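Local coordinates for protein exodeoxyribonuclease III (Neisseria meningitidis, PDB 2JC4) that probably degrades double-stranded DNA from its 3' ends as a metal-dependent repair exonuclease of the AP/ExoA family, at residues Tyr198-Phe208 with Leu236-His247. Numbering follows the deposited sequence.
Sequences YTWFDYRGAMF and LETRALERPSDH
Phe208 lies against helix 236-239, with Arg239 CG over one face of its ring, 3.5 Å from CD1, and Ala240 CB 3.8 Å from CE2. Leu236 CD2 touches both Phe208 and Phe201, 4.0 Å from Phe201 CE1. The bend of Arg239 at chi2 (53°) brings CG to the Phe208 ring while the guanidinium, only 18° from that ring's plane, reaches the backbone of Phe201. NH2 donates to Phe201 O at 2.9 Å, in the guanidinium plane but from above the carbonyl plane. Its second acceptor is a water bonded to Asp202 O and Phe208 N, joining both flanks of the turn to Arg239. Phe201 N in turn donates almost straight to Asp246 O (169°). Tyr203 lays its ring over Asp246 CB, and its hydroxyl donates to Pro244 O at 2.7 Å, on a lone pair. Trp200 NE1 reaches Asp246 OD2 in a weak bond of 3.0 Å; a second water donates to the same oxygen. Trp200 CB sits above the face of His247, whose ND1 bonds Asp217. Aromatic side chains thus probably help orient Asp246, a magnesium ligand in a structure of this protein though metal-free here, and His247, the predicted proton acceptor, in the active site of this DNase I-like fold.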
loop_
_atom_site.group_PDB
_atom_site.type_symbol
_atom_site.label_atom_id
_atom_site.label_comp_id
_atom_site.label_asym_id
_atom_site.label_seq_id
_atom_site.Cartn_x
_atom_site.Cartn_y
_atom_site.Cartn_z
ATOM N N TYR A 198 -14.002 -2.052 0.775
ATOM C CA TYR A 198 -13.027 -2.513 1.790
ATOM C C TYR A 198 -11.862 -3.323 1.197
ATOM O O TYR A 198 -12.036 -4.091 0.235
ATOM C CB TYR A 198 -13.716 -3.367 2.839
ATOM C CG TYR A 198 -14.944 -2.726 3.451
ATOM C CD1 TYR A 198 -14.953 -1.382 3.823
ATOM C CD2 TYR A 198 -16.076 -3.482 3.686
ATOM C CE1 TYR A 198 -16.079 -0.806 4.437
ATOM C CE2 TYR A 198 -17.214 -2.902 4.272
ATOM C CZ TYR A 198 -17.196 -1.571 4.631
ATOM O OH TYR A 198 -18.319 -1.023 5.212
ATOM N N THR A 199 -10.669 -3.161 1.783
ATOM C CA THR A 199 -9.472 -3.841 1.272
ATOM C C THR A 199 -8.861 -4.785 2.299
ATOM O O THR A 199 -7.980 -5.566 1.951
ATOM C CB THR A 199 -8.392 -2.807 0.890
ATOM O OG1 THR A 199 -7.997 -2.110 2.059
ATOM C CG2 THR A 199 -8.949 -1.760 -0.144
ATOM N N TRP A 200 -9.278 -4.661 3.574
ATOM C CA TRP A 200 -8.825 -5.534 4.640
ATOM C C TRP A 200 -10.039 -6.107 5.347
ATOM O O TRP A 200 -11.005 -5.377 5.579
ATOM C CB TRP A 200 -7.986 -4.762 5.671
ATOM C CG TRP A 200 -7.677 -5.598 6.870
ATOM C CD1 TRP A 200 -6.760 -6.611 6.961
ATOM C CD2 TRP A 200 -8.304 -5.503 8.150
ATOM N NE1 TRP A 200 -6.789 -7.149 8.217
ATOM C CE2 TRP A 200 -7.727 -6.493 8.969
ATOM C CE3 TRP A 200 -9.312 -4.673 8.682
ATOM C CZ2 TRP A 200 -8.101 -6.678 10.314
ATOM C CZ3 TRP A 200 -9.689 -4.843 10.020
ATOM C CH2 TRP A 200 -9.077 -5.852 10.826
ATOM N N PHE A 201 -10.009 -7.410 5.617
ATOM C CA PHE A 201 -11.069 -8.081 6.359
ATOM C C PHE A 201 -10.373 -8.979 7.396
ATOM O O PHE A 201 -9.535 -9.815 7.048
ATOM C CB PHE A 201 -11.930 -8.949 5.419
ATOM C CG PHE A 201 -12.507 -8.210 4.220
ATOM C CD1 PHE A 201 -11.702 -7.952 3.074
ATOM C CD2 PHE A 201 -13.851 -7.816 4.217
ATOM C CE1 PHE A 201 -12.242 -7.274 1.970
ATOM C CE2 PHE A 201 -14.409 -7.135 3.092
ATOM C CZ PHE A 201 -13.606 -6.883 1.985
ATOM N N ASP A 202 -10.703 -8.791 8.677
ATOM C CA ASP A 202 -10.090 -9.570 9.720
ATOM C C ASP A 202 -10.327 -11.075 9.463
ATOM O O ASP A 202 -11.451 -11.501 9.124
ATOM C CB ASP A 202 -10.677 -9.127 11.080
ATOM C CG ASP A 202 -9.790 -9.496 12.271
ATOM O OD1 ASP A 202 -9.191 -10.586 12.299
ATOM O OD2 ASP A 202 -9.705 -8.667 13.203
ATOM N N TYR A 203 -9.277 -11.870 9.602
ATOM C CA TYR A 203 -9.447 -13.323 9.630
ATOM C C TYR A 203 -10.391 -13.754 10.757
ATOM O O TYR A 203 -11.176 -14.707 10.597
ATOM C CB TYR A 203 -8.108 -14.024 9.855
ATOM C CG TYR A 203 -7.027 -13.936 8.790
ATOM C CD1 TYR A 203 -7.290 -14.220 7.429
ATOM C CD2 TYR A 203 -5.706 -13.674 9.166
ATOM C CE1 TYR A 203 -6.263 -14.199 6.473
ATOM C CE2 TYR A 203 -4.666 -13.658 8.224
ATOM C CZ TYR A 203 -4.958 -13.914 6.884
ATOM O OH TYR A 203 -3.922 -13.889 6.000
ATOM N N ARG A 204 -10.327 -13.077 11.912
ATOM C CA ARG A 204 -11.169 -13.523 13.040
ATOM C C ARG A 204 -12.639 -13.229 12.775
ATOM O O ARG A 204 -13.002 -12.088 12.451
ATOM C CB ARG A 204 -10.755 -12.870 14.367
ATOM C CG ARG A 204 -11.627 -13.331 15.548
ATOM C CD ARG A 204 -11.247 -12.610 16.856
ATOM N NE ARG A 204 -12.144 -12.970 17.963
ATOM C CZ ARG A 204 -12.159 -14.155 18.576
ATOM N NH1 ARG A 204 -11.334 -15.131 18.193
ATOM N NH2 ARG A 204 -13.014 -14.376 19.568
ATOM N N GLY A 205 -13.486 -14.241 12.919
ATOM C CA GLY A 205 -14.925 -14.027 12.793
ATOM C C GLY A 205 -15.425 -14.133 11.360
ATOM O O GLY A 205 -16.557 -13.755 11.080
ATOM N N ALA A 206 -14.587 -14.648 10.471
ATOM C CA ALA A 206 -14.939 -14.814 9.057
ATOM C C ALA A 206 -15.424 -13.493 8.439
ATOM O O ALA A 206 -16.419 -13.485 7.739
ATOM C CB ALA A 206 -16.044 -15.878 8.928
ATOM N N MET A 207 -14.740 -12.383 8.705
ATOM C CA MET A 207 -15.261 -11.071 8.314
ATOM C C MET A 207 -15.349 -10.913 6.780
ATOM O O MET A 207 -16.261 -10.238 6.264
ATOM C CB MET A 207 -14.399 -9.952 8.926
ATOM C CG MET A 207 -14.377 -9.960 10.438
ATOM S SD MET A 207 -16.020 -9.817 11.156
ATOM C CE MET A 207 -16.297 -8.081 11.283
ATOM N N PHE A 208 -14.413 -11.520 6.054
ATOM C CA PHE A 208 -14.481 -11.443 4.578
ATOM C C PHE A 208 -15.787 -12.072 4.093
ATOM O O PHE A 208 -16.509 -11.487 3.277
ATOM C CB PHE A 208 -13.318 -12.165 3.875
ATOM C CG PHE A 208 -13.458 -12.183 2.355
ATOM C CD1 PHE A 208 -13.342 -10.998 1.619
ATOM C CD2 PHE A 208 -13.709 -13.371 1.677
ATOM C CE1 PHE A 208 -13.479 -10.993 0.212
ATOM C CE2 PHE A 208 -13.874 -13.388 0.282
ATOM C CZ PHE A 208 -13.759 -12.179 -0.453
ATOM N N LEU A 236 -10.994 -8.763 -5.137
ATOM C CA LEU A 236 -11.603 -9.707 -4.199
ATOM C C LEU A 236 -11.533 -11.185 -4.614
ATOM O O LEU A 236 -11.769 -12.081 -3.781
ATOM C CB LEU A 236 -13.050 -9.298 -3.927
ATOM C CG LEU A 236 -13.201 -7.936 -3.247
ATOM C CD1 LEU A 236 -14.648 -7.730 -2.891
ATOM C CD2 LEU A 236 -12.344 -7.763 -1.965
ATOM N N GLU A 237 -11.265 -11.455 -5.895
ATOM C CA GLU A 237 -11.009 -12.847 -6.326
ATOM C C GLU A 237 -9.818 -13.410 -5.557
ATOM O O GLU A 237 -9.873 -14.524 -5.019
ATOM C CB GLU A 237 -10.724 -12.915 -7.836
ATOM C CG GLU A 237 -11.923 -12.464 -8.662
ATOM C CD GLU A 237 -11.647 -12.453 -10.145
ATOM O OE1 GLU A 237 -10.918 -13.361 -10.631
ATOM O OE2 GLU A 237 -12.183 -11.532 -10.809
ATOM N N THR A 238 -8.759 -12.622 -5.472
ATOM C CA THR A 238 -7.534 -13.014 -4.787
ATOM C C THR A 238 -7.815 -13.148 -3.287
ATOM O O THR A 238 -7.319 -14.066 -2.652
ATOM C CB THR A 238 -6.392 -12.020 -5.060
ATOM O OG1 THR A 238 -6.044 -12.093 -6.451
ATOM C CG2 THR A 238 -5.125 -12.365 -4.256
ATOM N N ARG A 239 -8.610 -12.226 -2.725
ATOM C CA ARG A 239 -9.008 -12.297 -1.298
ATOM C C ARG A 239 -9.920 -13.518 -0.991
ATOM O O ARG A 239 -9.977 -13.995 0.143
ATOM C CB ARG A 239 -9.680 -10.966 -0.904
ATOM C CG ARG A 239 -10.030 -10.779 0.601
ATOM C CD ARG A 239 -8.826 -11.023 1.464
ATOM N NE ARG A 239 -9.139 -10.972 2.901
ATOM C CZ ARG A 239 -9.582 -12.002 3.615
ATOM N NH1 ARG A 239 -9.891 -13.177 3.025
ATOM N NH2 ARG A 239 -9.765 -11.833 4.930
ATOM N N ALA A 240 -10.613 -14.039 -2.017
ATOM C CA ALA A 240 -11.511 -15.194 -1.876
ATOM C C ALA A 240 -10.801 -16.527 -1.999
ATOM O O ALA A 240 -11.438 -17.577 -1.852
ATOM C CB ALA A 240 -12.676 -15.130 -2.924
ATOM N N LEU A 241 -9.491 -16.523 -2.252
ATOM C CA LEU A 241 -8.738 -17.786 -2.400
ATOM C C LEU A 241 -8.558 -18.513 -1.081
ATOM O O LEU A 241 -8.729 -17.926 -0.009
ATOM C CB LEU A 241 -7.355 -17.526 -2.990
ATOM C CG LEU A 241 -7.323 -16.875 -4.380
ATOM C CD1 LEU A 241 -5.864 -16.474 -4.734
ATOM C CD2 LEU A 241 -7.984 -17.774 -5.504
ATOM N N GLU A 242 -8.237 -19.805 -1.151
ATOM C CA GLU A 242 -7.889 -20.583 0.058
ATOM C C GLU A 242 -6.593 -19.998 0.607
ATOM O O GLU A 242 -5.745 -19.526 -0.174
ATOM C CB GLU A 242 -7.696 -22.077 -0.295
ATOM N N ARG A 243 -6.471 -19.984 1.934
ATOM C CA ARG A 243 -5.331 -19.396 2.620
ATOM C C ARG A 243 -4.981 -17.987 2.068
ATOM O O ARG A 243 -3.881 -17.781 1.568
ATOM C CB ARG A 243 -4.111 -20.334 2.516
ATOM N N PRO A 244 -5.934 -17.035 2.130
ATOM C CA PRO A 244 -5.676 -15.721 1.550
ATOM C C PRO A 244 -4.869 -14.809 2.491
ATOM O O PRO A 244 -4.789 -15.065 3.700
ATOM C CB PRO A 244 -7.091 -15.159 1.357
ATOM C CG PRO A 244 -7.848 -15.721 2.496
ATOM C CD PRO A 244 -7.283 -17.108 2.729
ATOM N N SER A 245 -4.281 -13.738 1.952
ATOM C CA SER A 245 -3.882 -12.634 2.808
ATOM C C SER A 245 -5.167 -12.019 3.401
ATOM O O SER A 245 -6.253 -12.100 2.778
ATOM C CB SER A 245 -3.093 -11.609 2.019
ATOM O OG SER A 245 -2.877 -10.467 2.826
ATOM N N ASP A 246 -5.060 -11.386 4.579
ATOM C CA ASP A 246 -6.213 -10.633 5.106
ATOM C C ASP A 246 -6.491 -9.354 4.286
ATOM O O ASP A 246 -7.596 -8.836 4.322
ATOM C CB ASP A 246 -6.091 -10.360 6.626
ATOM C CG ASP A 246 -4.759 -9.695 7.020
ATOM O OD1 ASP A 246 -3.826 -9.598 6.194
ATOM O OD2 ASP A 246 -4.660 -9.272 8.193
ATOM N N HIS A 247 -5.508 -8.857 3.550
ATOM C CA HIS A 247 -5.742 -7.703 2.630
ATOM C C HIS A 247 -5.919 -8.213 1.205
ATOM O O HIS A 247 -5.274 -9.180 0.805
ATOM C CB HIS A 247 -4.539 -6.739 2.600
ATOM C CG HIS A 247 -4.246 -6.051 3.906
ATOM N ND1 HIS A 247 -4.410 -4.694 4.075
ATOM C CD2 HIS A 247 -3.732 -6.514 5.073
ATOM C CE1 HIS A 247 -4.066 -4.357 5.309
ATOM N NE2 HIS A 247 -3.640 -5.443 5.932
HETATM O O HOH W 1 -11.891 -12.737 6.830
HETATM O O HOH W 2 -6.648 -10.242 10.020
#